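Local coordinates for protein NAD-dependent epimerase/dehydratase (Veillonella parvula, PDB 4HNH) that probably acts as an NADP-dependent oxidoreductase of the epimerase/dehydratase type, holding the dinucleotide on a Rossmann fold, at residues T155-D160 with V180-V185; Y166-E171 with V186-D191; S60-G65 with G85-S90. All coordinates share one frame; numbering follows the deposited sequence.

Contact 1: T155-D160 with V180-V185; sequences TWLYND and VSREAV. With NAP (NADP nicotinamide-adenine-dinucleotide phosphate), chain C.
The carbonyl oxygen Y158 O is met by R182 N, the first residue of helix 182-193, at 2.8 Å, and by a CA-H...O contact from S181, whose CA lies 3.1 Å from Y158 O. Just before this the chains pair as parallel strands, with V180 N bonded to W156 O and a weak bond from Y158 N to V180 O. S181 ends the pairing as N-cap, its OG taking A184 N and also bonding K163 O, while its CB sits over one face of the Y158 ring, whose hydroxyl reaches E210. R182 runs extended from CG to NE and lays its guanidinium face on L157 CB. Near the guanidinium plane, R182 NE meets the phosphate oxygen O1N of NADP at 2.9 Å and R182 NH1 meets N159 OD1 at 2.9 Å, although the latter bond falls well above the amide's carbonyl plane; N159 ND2 is held by Q16. A leucine in place of R182 would probably leave the nicotinamide-side phosphate without this positive partner and N159 OD1 without its NH1 donor. E183 bends at its second torsion (82°), bringing OE1 to within 2.9 Å of D160 N; its OE2 pairs with K20. L157 N donates to the carboxamide oxygen O7N of NADP at 2.9 Å, and L157 CG packs on the nicotinamide ring. L157 and R182 thus line the nicotinamide end of a Rossmann-fold cofactor site, where parallel strand meets helix.

Contact 2: Y166-E171 with V186-D191; sequences YELIPE and VKAIFD
Y166, just ahead of strand 167-169, faces helix 182-193 with its CA 7.0 Å from that of A188, too far for main-chain pairing, and side chains fill the interval. The Y166 ring lies over the helix at A188, whose methyl CB stands 3.5 Å from the ring centroid, 9° off the normal: a CH-pi contact over the middle of the face. Beyond it the phenol points at D191. Y166 OH donates to D191 OD2 at 2.6 Å, using the anti lone pair of that oxygen, and K187 NZ takes the syn one at 2.9 Å in a salt bridge one helical turn back. A single carboxylate oxygen thus holds two donors from different sides, and the lysine charge probably steadies the acid in its ionised form. K187 reaches it by a fold at its last torsion (-55°), which also leaves NZ 3.7 Å from Y166 CE2, obliquely to the ring. The hydroxyl is gripped again by a water that donates both to Y166 OH at 2.8 Å and to A188 O at 3.0 Å, tying the phenol to the helix backbone. L168 adds a looser apolar touch, its CD2 4.5 Å from A188 CB. Along the strand, E167 and I169 pair with G209 and G207 of antiparallel strand 204-209, whose V208 touches the Y166 side chain; V186 and I189, turned away, pack the helix against helix 16-28.

Contact 3: S60-G65 with G85-S90; sequences SFQNPG and GSDMAS. With NAP (NADP nicotinamide-adenine-dinucleotide phosphate), chain C.
F61 and D87 meet edge-on, and each has its own hold on the adenine of NADP. The adenine lies over one face of the F61 ring, C6A displaced toward the rim: F61 CG is 3.3 Å from adenine C6A, and F61 CZ at the far end is 3.7 Å from C4A, so plane lies against plane along the phenyl. D87 CB comes to the edge of that ring, 4.0 Å from F61 CD2. From there the D87 carboxylate splits its work: OD2 accepts a weak bond from adenine N6A at 3.0 Å, while OD1 takes Q62 NE2 at 2.9 Å. The glutamine crosses the aspartate at about a right angle, amide and carboxylate planes 44° apart; even so the bond is almost straight (174°), with D87 OD1 in the amide plane of Q62, and uses the anti lone pair of OD1. A bend at the second torsion of Q62 (-71°) turns its NE2 back onto the helix, where it also makes a weak bond to S86 OG. Q62, in the second shell, is likely to limit the rotation of the D87 carboxylate. The loop after strand 54-58 is a usual place for adenine recognition in NADP-binding Rossmann folds, and here F61 N donates to N1A at 2.9 Å, the base being read by a main-chain amide and a helix acid. The loop is shaped by a type I turn from S60 to N63, with S60 OG accepting from Q62 N as an ST turn; N63 then caps helix 64-71 through K66 N. About one turn further along helix 85-97, S90, deposited in two conformers, donates from OG to F61 O (2.6 Å) in one of them, so this link is uncertain.

How the contacts relate
Contacts 1 and 3 bind the two ends of one NADP: contact 1 takes the nicotinamide carboxamide and its phosphate, contact 3 the adenine. Their centres are about 26 Å apart, on opposite sides of the centre of the chain, and their nearest atoms are about 14 Å apart, so it is the extended cofactor that spans them. Contact 2 adjoins contact 1, centre to centre about 11 Å, both using helix 182-193; they meet where A184 O lies 3.6 Å from Y166 CD2. It stands back from the cofactor, the A188 side chain about 13 Å from NADP, and joins a later turn of the helix carrying R182 to strand 167-169.

Contact 1: T155-D160 with V180-V185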
loop_
_atom_site.group_PDB
_atom_site.type_symbol
_atom_site.label_atom_id
_atom_site.label_comp_id
_atom_site.label_asym_id
_atom_site.label_seq_id
_atom_site.Cartn_x
_atom_site.Cartn_y
_atom_site.Cartn_z
ATOM N N THR A 155 -1.891 -1.884 10.565
ATOM C CA THR A 155 -1.365 -1.910 11.920
ATOM C C THR A 155 0.079 -2.398 11.884
ATOM O O THR A 155 0.667 -2.520 10.810
ATOM C CB THR A 155 -2.284 -2.707 12.853
ATOM O OG1 THR A 155 -1.808 -2.610 14.198
ATOM C CG2 THR A 155 -2.380 -4.168 12.428
ATOM N N TRP A 156 0.678 -2.649 13.039
ATOM C CA TRP A 156 2.104 -2.958 13.067
ATOM C C TRP A 156 2.466 -4.208 12.262
ATOM O O TRP A 156 1.803 -5.240 12.358
ATOM C CB TRP A 156 2.597 -3.097 14.504
ATOM C CG TRP A 156 2.622 -1.806 15.243
ATOM C CD1 TRP A 156 1.629 -1.278 16.034
ATOM C CD2 TRP A 156 3.700 -0.865 15.275
ATOM N NE1 TRP A 156 2.034 -0.073 16.557
ATOM C CE2 TRP A 156 3.301 0.204 16.108
ATOM C CE3 TRP A 156 4.973 -0.836 14.699
ATOM C CZ2 TRP A 156 4.132 1.304 16.366
ATOM C CZ3 TRP A 156 5.790 0.250 14.948
ATOM C CH2 TRP A 156 5.372 1.303 15.778
ATOM N N LEU A 157 3.535 -4.109 11.477
ATOM C CA LEU A 157 3.888 -5.165 10.534
ATOM C C LEU A 157 4.968 -6.115 11.027
ATOM O O LEU A 157 5.899 -5.713 11.739
ATOM C CB LEU A 157 4.367 -4.554 9.208
ATOM C CG LEU A 157 3.355 -3.691 8.453
ATOM C CD1 LEU A 157 4.023 -2.983 7.262
ATOM C CD2 LEU A 157 2.180 -4.517 7.987
ATOM N N TYR A 158 4.869 -7.366 10.587
ATOM C CA TYR A 158 5.931 -8.348 10.783
ATOM C C TYR A 158 5.825 -9.377 9.653
ATOM O O TYR A 158 4.868 -9.352 8.873
ATOM C CB TYR A 158 5.835 -9.003 12.171
ATOM C CG TYR A 158 4.677 -9.952 12.352
ATOM C CD1 TYR A 158 4.890 -11.324 12.425
ATOM C CD2 TYR A 158 3.380 -9.484 12.447
ATOM C CE1 TYR A 158 3.836 -12.200 12.586
ATOM C CE2 TYR A 158 2.319 -10.343 12.601
ATOM C CZ TYR A 158 2.552 -11.702 12.689
ATOM O OH TYR A 158 1.506 -12.575 12.846
ATOM N N ASN A 159 6.807 -10.266 9.554
ATOM C CA ASN A 159 6.813 -11.260 8.488
ATOM C C ASN A 159 6.577 -12.658 9.033
ATOM O O ASN A 159 7.263 -13.091 9.961
ATOM C CB ASN A 159 8.146 -11.225 7.741
ATOM C CG ASN A 159 8.405 -9.891 7.082
ATOM O OD1 ASN A 159 7.485 -9.238 6.592
ATOM N ND2 ASN A 159 9.668 -9.469 7.077
ATOM N N ASP A 160 5.598 -13.350 8.459
ATOM C CA ASP A 160 5.371 -14.757 8.744
ATOM C C ASP A 160 4.471 -15.368 7.672
ATOM O O ASP A 160 3.264 -15.149 7.680
ATOM C CB ASP A 160 4.719 -14.935 10.114
ATOM C CG ASP A 160 4.607 -16.395 10.511
ATOM O OD1 ASP A 160 4.393 -16.673 11.708
ATOM O OD2 ASP A 160 4.752 -17.266 9.622
ATOM N N VAL A 180 -0.229 -7.226 12.102
ATOM C CA VAL A 180 -0.649 -8.003 10.940
ATOM C C VAL A 180 0.599 -8.373 10.140
ATOM O O VAL A 180 1.542 -7.596 10.093
ATOM C CB VAL A 180 -1.657 -7.209 10.069
ATOM C CG1 VAL A 180 -0.988 -5.981 9.444
ATOM C CG2 VAL A 180 -2.286 -8.120 9.009
ATOM N N SER A 181 0.626 -9.560 9.542
ATOM C CA SER A 181 1.829 -9.952 8.796
ATOM C C SER A 181 1.808 -9.266 7.428
ATOM O O SER A 181 0.749 -8.958 6.890
ATOM C CB SER A 181 1.925 -11.472 8.625
ATOM O OG SER A 181 0.955 -11.923 7.696
ATOM N N ARG A 182 2.979 -9.036 6.854
ATOM C CA ARG A 182 3.018 -8.454 5.518
ATOM C C ARG A 182 2.373 -9.401 4.495
ATOM O O ARG A 182 1.770 -8.949 3.522
ATOM C CB ARG A 182 4.454 -8.102 5.124
ATOM C CG ARG A 182 4.982 -6.914 5.920
ATOM C CD ARG A 182 6.342 -6.499 5.423
ATOM N NE ARG A 182 6.827 -5.350 6.171
ATOM C CZ ARG A 182 7.483 -5.454 7.325
ATOM N NH1 ARG A 182 7.716 -6.649 7.859
ATOM N NH2 ARG A 182 7.897 -4.359 7.955
ATOM N N GLU A 183 2.474 -10.704 4.738
ATOM C CA GLU A 183 1.889 -11.690 3.844
ATOM C C GLU A 183 0.367 -11.604 3.871
ATOM O O GLU A 183 -0.279 -11.766 2.838
ATOM C CB GLU A 183 2.363 -13.096 4.220
ATOM C CG GLU A 183 3.868 -13.359 3.957
ATOM C CD GLU A 183 4.811 -12.853 5.060
ATOM O OE1 GLU A 183 4.355 -12.286 6.079
ATOM O OE2 GLU A 183 6.037 -13.050 4.902
ATOM N N ALA A 184 -0.196 -11.340 5.050
ATOM C CA ALA A 184 -1.649 -11.179 5.153
ATOM C C ALA A 184 -2.097 -9.905 4.446
ATOM O O ALA A 184 -3.161 -9.879 3.813
ATOM C CB ALA A 184 -2.103 -11.178 6.619
ATOM N N VAL A 185 -1.298 -8.850 4.534
ATOM C CA VAL A 185 -1.639 -7.604 3.841
ATOM C C VAL A 185 -1.590 -7.823 2.327
ATOM O O VAL A 185 -2.448 -7.336 1.589
ATOM C CB VAL A 185 -0.687 -6.455 4.227
ATOM C CG1 VAL A 185 -0.991 -5.208 3.411
ATOM C CG2 VAL A 185 -0.830 -6.129 5.713
HETATM P PA NAP C . 8.853 -0.279 3.214
HETATM O O1A NAP C . 9.669 -1.527 3.236
HETATM O O2A NAP C . 9.706 0.780 3.844
HETATM O O5B NAP C . 8.512 0.132 1.738
HETATM C C5B NAP C . 8.275 1.470 1.406
HETATM C C4B NAP C . 8.918 1.764 0.108
HETATM O O4B NAP C . 8.490 3.043 -0.372
HETATM C C3B NAP C . 10.419 1.783 0.234
HETATM O O3B NAP C . 10.984 0.786 -0.534
HETATM C C2B NAP C . 10.784 3.151 -0.239
HETATM O O2B NAP C . 11.919 3.186 -1.085
HETATM C C1B NAP C . 9.579 3.563 -1.036
HETATM N N9A NAP C . 9.543 4.996 -1.095
HETATM C C8A NAP C . 9.097 5.882 -0.101
HETATM N N7A NAP C . 9.271 7.132 -0.534
HETATM C C5A NAP C . 9.842 7.105 -1.826
HETATM C C6A NAP C . 10.244 8.103 -2.773
HETATM N N6A NAP C . 10.102 9.459 -2.483
HETATM N N1A NAP C . 10.778 7.702 -3.936
HETATM C C2A NAP C . 10.913 6.414 -4.232
HETATM N N3A NAP C . 10.551 5.437 -3.380
HETATM C C4A NAP C . 10.025 5.744 -2.194
HETATM O O3 NAP C . 7.513 -0.401 4.049
HETATM P PN NAP C . 6.505 -1.647 4.080
HETATM O O1N NAP C . 6.868 -2.668 5.107
HETATM O O2N NAP C . 6.423 -2.430 2.811
HETATM O O5D NAP C . 5.111 -1.010 4.484
HETATM C C5D NAP C . 4.438 -0.176 3.553
HETATM C C4D NAP C . 4.189 1.232 4.131
HETATM O O4D NAP C . 3.384 1.211 5.270
HETATM C C3D NAP C . 5.432 2.012 4.493
HETATM O O3D NAP C . 5.207 3.328 4.204
HETATM C C2D NAP C . 5.536 1.777 5.961
HETATM O O2D NAP C . 6.270 2.767 6.582
HETATM C C1D NAP C . 4.097 1.835 6.316
HETATM N N1N NAP C . 3.720 1.129 7.567
HETATM C C2N NAP C . 4.678 0.498 8.343
HETATM C C3N NAP C . 4.311 -0.172 9.507
HETATM C C7N NAP C . 5.325 -0.842 10.326
HETATM O O7N NAP C . 4.990 -1.563 11.237
HETATM N N7N NAP C . 6.725 -0.659 10.040
HETATM C C4N NAP C . 2.921 -0.211 9.870
HETATM C C5N NAP C . 1.957 0.468 9.013
HETATM C C6N NAP C . 2.382 1.105 7.895
HETATM P P2B NAP C . 13.425 3.128 -0.595
HETATM O O1X NAP C . 13.822 4.107 0.499
HETATM O O2X NAP C . 13.725 1.751 -0.017
HETATM O O3X NAP C . 14.371 3.380 -1.762
#

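Contact 2: Y166-E171 with V186-D191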
loop_
_atom_site.group_PDB
_atom_site.type_symbol
_atom_site.label_atom_id
_atom_site.label_comp_id
_atom_site.label_asym_id
_atom_site.label_seq_id
_atom_site.Cartn_x
_atom_site.Cartn_y
_atom_site.Cartn_z
ATOM N N TYR A 166 -6.348 -12.175 7.641
ATOM C CA TYR A 166 -6.552 -10.761 7.900
ATOM C C TYR A 166 -8.040 -10.478 8.054
ATOM O O TYR A 166 -8.877 -11.263 7.607
ATOM C CB TYR A 166 -5.968 -9.912 6.760
ATOM C CG TYR A 166 -6.769 -9.987 5.487
ATOM C CD1 TYR A 166 -7.839 -9.121 5.264
ATOM C CD2 TYR A 166 -6.480 -10.932 4.508
ATOM C CE1 TYR A 166 -8.594 -9.205 4.113
ATOM C CE2 TYR A 166 -7.232 -11.022 3.344
ATOM C CZ TYR A 166 -8.291 -10.147 3.153
ATOM O OH TYR A 166 -9.041 -10.209 2.008
ATOM N N GLU A 167 -8.357 -9.371 8.717
ATOM C CA GLU A 167 -9.716 -8.838 8.686
ATOM C C GLU A 167 -9.648 -7.390 8.299
ATOM O O GLU A 167 -8.684 -6.698 8.622
ATOM C CB GLU A 167 -10.446 -9.000 10.023
ATOM C CG GLU A 167 -9.727 -8.392 11.209
ATOM C CD GLU A 167 -10.331 -8.848 12.529
ATOM O OE1 GLU A 167 -11.383 -9.519 12.498
ATOM O OE2 GLU A 167 -9.761 -8.537 13.595
ATOM N N LEU A 168 -10.681 -6.942 7.607
ATOM C CA LEU A 168 -10.796 -5.550 7.239
ATOM C C LEU A 168 -11.576 -4.846 8.336
ATOM O O LEU A 168 -12.513 -5.408 8.914
ATOM C CB LEU A 168 -11.533 -5.417 5.908
ATOM C CG LEU A 168 -10.882 -6.136 4.716
ATOM C CD1 LEU A 168 -11.725 -5.946 3.455
ATOM C CD2 LEU A 168 -9.411 -5.694 4.522
ATOM N N ILE A 169 -11.203 -3.601 8.600
ATOM C CA ILE A 169 -11.820 -2.826 9.667
ATOM C C ILE A 169 -12.391 -1.541 9.054
ATOM O O ILE A 169 -11.664 -0.776 8.426
ATOM C CB ILE A 169 -10.789 -2.536 10.767
ATOM C CG1 ILE A 169 -10.240 -3.868 11.306
ATOM C CG2 ILE A 169 -11.410 -1.691 11.895
ATOM C CD1 ILE A 169 -9.048 -3.738 12.209
ATOM N N PRO A 170 -13.709 -1.326 9.192
ATOM C CA PRO A 170 -14.301 -0.201 8.462
ATOM C C PRO A 170 -13.922 1.151 9.048
ATOM O O PRO A 170 -13.485 1.222 10.198
ATOM C CB PRO A 170 -15.812 -0.460 8.562
ATOM C CG PRO A 170 -15.980 -1.365 9.752
ATOM C CD PRO A 170 -14.712 -2.161 9.880
ATOM N N GLU A 171 -14.068 2.216 8.261
ATOM C CA GLU A 171 -13.698 3.529 8.773
ATOM C C GLU A 171 -14.564 3.896 9.977
ATOM O O GLU A 171 -15.773 3.640 9.996
ATOM C CB GLU A 171 -13.763 4.623 7.698
ATOM C CG GLU A 171 -13.178 5.956 8.189
ATOM C CD GLU A 171 -12.830 6.926 7.065
ATOM O OE1 GLU A 171 -13.310 6.732 5.930
ATOM O OE2 GLU A 171 -12.067 7.883 7.325
ATOM N N VAL A 186 -0.588 -8.564 1.868
ATOM C CA VAL A 186 -0.543 -8.917 0.458
ATOM C C VAL A 186 -1.809 -9.660 0.026
ATOM O O VAL A 186 -2.365 -9.369 -1.018
ATOM C CB VAL A 186 0.733 -9.688 0.099
ATOM C CG1 VAL A 186 0.613 -10.311 -1.292
ATOM C CG2 VAL A 186 1.930 -8.754 0.187
ATOM N N LYS A 187 -2.276 -10.598 0.843
ATOM C CA LYS A 187 -3.507 -11.312 0.510
ATOM C C LYS A 187 -4.690 -10.354 0.437
ATOM O O LYS A 187 -5.534 -10.475 -0.451
ATOM C CB LYS A 187 -3.779 -12.436 1.517
ATOM C CG LYS A 187 -4.948 -13.345 1.135
ATOM C CD LYS A 187 -5.166 -14.432 2.177
ATOM C CE LYS A 187 -6.415 -15.245 1.866
ATOM N NZ LYS A 187 -7.628 -14.381 1.726
ATOM N N ALA A 188 -4.756 -9.396 1.362
ATOM C CA ALA A 188 -5.846 -8.415 1.330
ATOM C C ALA A 188 -5.804 -7.572 0.053
ATOM O O ALA A 188 -6.843 -7.295 -0.559
ATOM C CB ALA A 188 -5.808 -7.531 2.568
ATOM N N ILE A 189 -4.602 -7.169 -0.358
ATOM C CA ILE A 189 -4.451 -6.423 -1.608
ATOM C C ILE A 189 -4.856 -7.280 -2.811
ATOM O O ILE A 189 -5.556 -6.811 -3.714
ATOM C CB ILE A 189 -3.012 -5.890 -1.787
ATOM C CG1 ILE A 189 -2.661 -4.917 -0.661
ATOM C CG2 ILE A 189 -2.846 -5.186 -3.137
ATOM C CD1 ILE A 189 -1.151 -4.744 -0.504
ATOM N N PHE A 190 -4.408 -8.535 -2.818
ATOM C CA PHE A 190 -4.762 -9.484 -3.867
ATOM C C PHE A 190 -6.281 -9.592 -3.945
ATOM O O PHE A 190 -6.859 -9.561 -5.029
ATOM C CB PHE A 190 -4.124 -10.845 -3.556
ATOM C CG PHE A 190 -4.406 -11.901 -4.586
ATOM C CD1 PHE A 190 -3.477 -12.193 -5.568
ATOM C CD2 PHE A 190 -5.602 -12.596 -4.573
ATOM C CE1 PHE A 190 -3.731 -13.166 -6.515
ATOM C CE2 PHE A 190 -5.865 -13.570 -5.522
ATOM C CZ PHE A 190 -4.925 -13.856 -6.493
ATOM N N ASP A 191 -6.929 -9.711 -2.791
ATOM C CA ASP A 191 -8.380 -9.915 -2.772
ATOM C C ASP A 191 -9.136 -8.691 -3.284
ATOM O O ASP A 191 -10.112 -8.825 -4.014
ATOM C CB ASP A 191 -8.859 -10.315 -1.371
ATOM C CG ASP A 191 -8.400 -11.716 -0.974
ATOM O OD1 ASP A 191 -8.026 -12.520 -1.871
ATOM O OD2 ASP A 191 -8.414 -12.018 0.240
HETATM O O HOH W 1 -9.388 -7.560 1.019
#

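Contact 3: S60-G65 with G85-S90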
loop_
_atom_site.group_PDB
_atom_site.type_symbol
_atom_site.label_atom_id
_atom_site.label_comp_id
_atom_site.label_asym_id
_atom_site.label_seq_id
_atom_site.Cartn_x
_atom_site.Cartn_y
_atom_site.Cartn_z
ATOM N N SER A 60 12.635 8.313 -8.493
ATOM C CA SER A 60 12.078 8.643 -7.189
ATOM C C SER A 60 10.680 9.238 -7.351
ATOM O O SER A 60 10.297 9.642 -8.450
ATOM C CB SER A 60 12.985 9.626 -6.454
ATOM O OG SER A 60 12.751 10.951 -6.889
ATOM N N PHE A 61 9.925 9.291 -6.255
ATOM C CA PHE A 61 8.568 9.844 -6.299
ATOM C C PHE A 61 8.572 11.324 -6.678
ATOM O O PHE A 61 7.513 11.909 -6.871
ATOM C CB PHE A 61 7.846 9.688 -4.948
ATOM C CG PHE A 61 7.480 8.274 -4.588
ATOM C CD1 PHE A 61 7.660 7.230 -5.483
ATOM C CD2 PHE A 61 6.939 7.996 -3.335
ATOM C CE1 PHE A 61 7.319 5.937 -5.130
ATOM C CE2 PHE A 61 6.591 6.702 -2.981
ATOM C CZ PHE A 61 6.782 5.673 -3.878
ATOM N N GLN A 62 9.754 11.927 -6.760
ATOM C CA GLN A 62 9.887 13.336 -7.129
ATOM C C GLN A 62 10.363 13.524 -8.570
ATOM O O GLN A 62 10.763 14.622 -8.955
ATOM C CB GLN A 62 10.843 14.058 -6.176
ATOM C CG GLN A 62 10.291 14.271 -4.778
ATOM C CD GLN A 62 9.191 15.318 -4.733
ATOM O OE1 GLN A 62 9.211 16.295 -5.486
ATOM N NE2 GLN A 62 8.224 15.122 -3.844
ATOM N N ASN A 63 10.314 12.457 -9.362
ATOM C CA ASN A 63 10.679 12.538 -10.776
ATOM C C ASN A 63 9.440 12.479 -11.663
ATOM O O ASN A 63 8.944 11.393 -11.970
ATOM C CB ASN A 63 11.634 11.405 -11.145
ATOM C CG ASN A 63 12.227 11.572 -12.532
ATOM O OD1 ASN A 63 11.616 12.176 -13.416
ATOM N ND2 ASN A 63 13.427 11.034 -12.730
ATOM N N PRO A 64 8.940 13.650 -12.090
ATOM C CA PRO A 64 7.657 13.725 -12.801
ATOM C C PRO A 64 7.638 12.921 -14.103
ATOM O O PRO A 64 6.661 12.217 -14.373
ATOM C CB PRO A 64 7.502 15.225 -13.096
ATOM C CG PRO A 64 8.901 15.775 -13.029
ATOM C CD PRO A 64 9.603 14.964 -11.993
ATOM N N GLY A 65 8.691 13.035 -14.902
ATOM C CA GLY A 65 8.739 12.356 -16.184
ATOM C C GLY A 65 8.744 10.844 -16.056
ATOM O O GLY A 65 7.988 10.150 -16.740
ATOM N N GLY A 85 3.468 14.326 2.177
ATOM C CA GLY A 85 2.519 15.089 1.387
ATOM C C GLY A 85 3.102 15.486 0.041
ATOM O O GLY A 85 2.434 15.402 -0.985
ATOM N N SER A 86 4.362 15.904 0.037
ATOM C CA SER A 86 4.995 16.338 -1.204
ATOM C C SER A 86 5.155 15.185 -2.187
ATOM O O SER A 86 4.921 15.343 -3.388
ATOM C CB SER A 86 6.365 16.951 -0.921
ATOM O OG SER A 86 6.910 17.508 -2.107
ATOM N N ASP A 87 5.566 14.026 -1.684
ATOM C CA ASP A 87 5.717 12.853 -2.539
ATOM C C ASP A 87 4.349 12.420 -3.049
ATOM O O ASP A 87 4.200 12.073 -4.221
ATOM C CB ASP A 87 6.385 11.692 -1.791
ATOM C CG ASP A 87 7.875 11.924 -1.541
ATOM O OD1 ASP A 87 8.467 12.820 -2.180
ATOM O OD2 ASP A 87 8.453 11.194 -0.704
ATOM N N MET A 88 3.348 12.458 -2.168
ATOM C CA MET A 88 2.007 12.048 -2.560
ATOM C C MET A 88 1.468 12.986 -3.632
ATOM O O MET A 88 0.792 12.544 -4.575
ATOM C CB MET A 88 1.069 12.005 -1.350
ATOM C CG MET A 88 -0.284 11.297 -1.596
ATOM S SD MET A 88 -0.168 9.490 -1.841
ATOM C CE MET A 88 -0.191 9.430 -3.642
ATOM N N ALA A 89 1.767 14.272 -3.495
ATOM C CA ALA A 89 1.327 15.267 -4.473
ATOM C C ALA A 89 1.961 15.019 -5.844
ATOM O O ALA A 89 1.317 15.207 -6.880
ATOM C CB ALA A 89 1.647 16.683 -3.990
ATOM N N SER A 90 3.227 14.626 -5.848
ATOM C CA SER A 90 3.935 14.359 -7.090
ATOM C C SER A 90 3.309 13.173 -7.816
ATOM O O SER A 90 3.171 13.170 -9.045
ATOM C CB SER A 90 5.412 14.088 -6.798
ATOM O OG SER A 90 6.130 13.821 -7.985
HETATM P PA NAP C . 8.853 -0.279 3.214
HETATM O O1A NAP C . 9.669 -1.527 3.236
HETATM O O2A NAP C . 9.706 0.780 3.844
HETATM O O5B NAP C . 8.512 0.132 1.738
HETATM C C5B NAP C . 8.275 1.470 1.406
HETATM C C4B NAP C . 8.918 1.764 0.108
HETATM O O4B NAP C . 8.490 3.043 -0.372
HETATM C C3B NAP C . 10.419 1.783 0.234
HETATM O O3B NAP C . 10.984 0.786 -0.534
HETATM C C2B NAP C . 10.784 3.151 -0.239
HETATM O O2B NAP C . 11.919 3.186 -1.085
HETATM C C1B NAP C . 9.579 3.563 -1.036
HETATM N N9A NAP C . 9.543 4.996 -1.095
HETATM C C8A NAP C . 9.097 5.882 -0.101
HETATM N N7A NAP C . 9.271 7.132 -0.534
HETATM C C5A NAP C . 9.842 7.105 -1.826
HETATM C C6A NAP C . 10.244 8.103 -2.773
HETATM N N6A NAP C . 10.102 9.459 -2.483
HETATM N N1A NAP C . 10.778 7.702 -3.936
HETATM C C2A NAP C . 10.913 6.414 -4.232
HETATM N N3A NAP C . 10.551 5.437 -3.380
HETATM C C4A NAP C . 10.025 5.744 -2.194
HETATM O O3 NAP C . 7.513 -0.401 4.049
HETATM P PN NAP C . 6.505 -1.647 4.080
HETATM O O1N NAP C . 6.868 -2.668 5.107
HETATM O O2N NAP C . 6.423 -2.430 2.811
HETATM O O5D NAP C . 5.111 -1.010 4.484
HETATM C C5D NAP C . 4.438 -0.176 3.553
HETATM C C4D NAP C . 4.189 1.232 4.131
HETATM O O4D NAP C . 3.384 1.211 5.270
HETATM C C3D NAP C . 5.432 2.012 4.493
HETATM O O3D NAP C . 5.207 3.328 4.204
HETATM C C2D NAP C . 5.536 1.777 5.961
HETATM O O2D NAP C . 6.270 2.767 6.582
HETATM C C1D NAP C . 4.097 1.835 6.316
HETATM N N1N NAP C . 3.720 1.129 7.567
HETATM C C2N NAP C . 4.678 0.498 8.343
HETATM C C3N NAP C . 4.311 -0.172 9.507
HETATM C C7N NAP C . 5.325 -0.842 10.326
HETATM O O7N NAP C . 4.990 -1.563 11.237
HETATM N N7N NAP C . 6.725 -0.659 10.040
HETATM C C4N NAP C . 2.921 -0.211 9.870
HETATM C C5N NAP C . 1.957 0.468 9.013
HETATM C C6N NAP C . 2.382 1.105 7.895
HETATM P P2B NAP C . 13.425 3.128 -0.595
HETATM O O1X NAP C . 13.822 4.107 0.499
HETATM O O2X NAP C . 13.725 1.751 -0.017
HETATM O O3X NAP C . 14.371 3.380 -1.762
#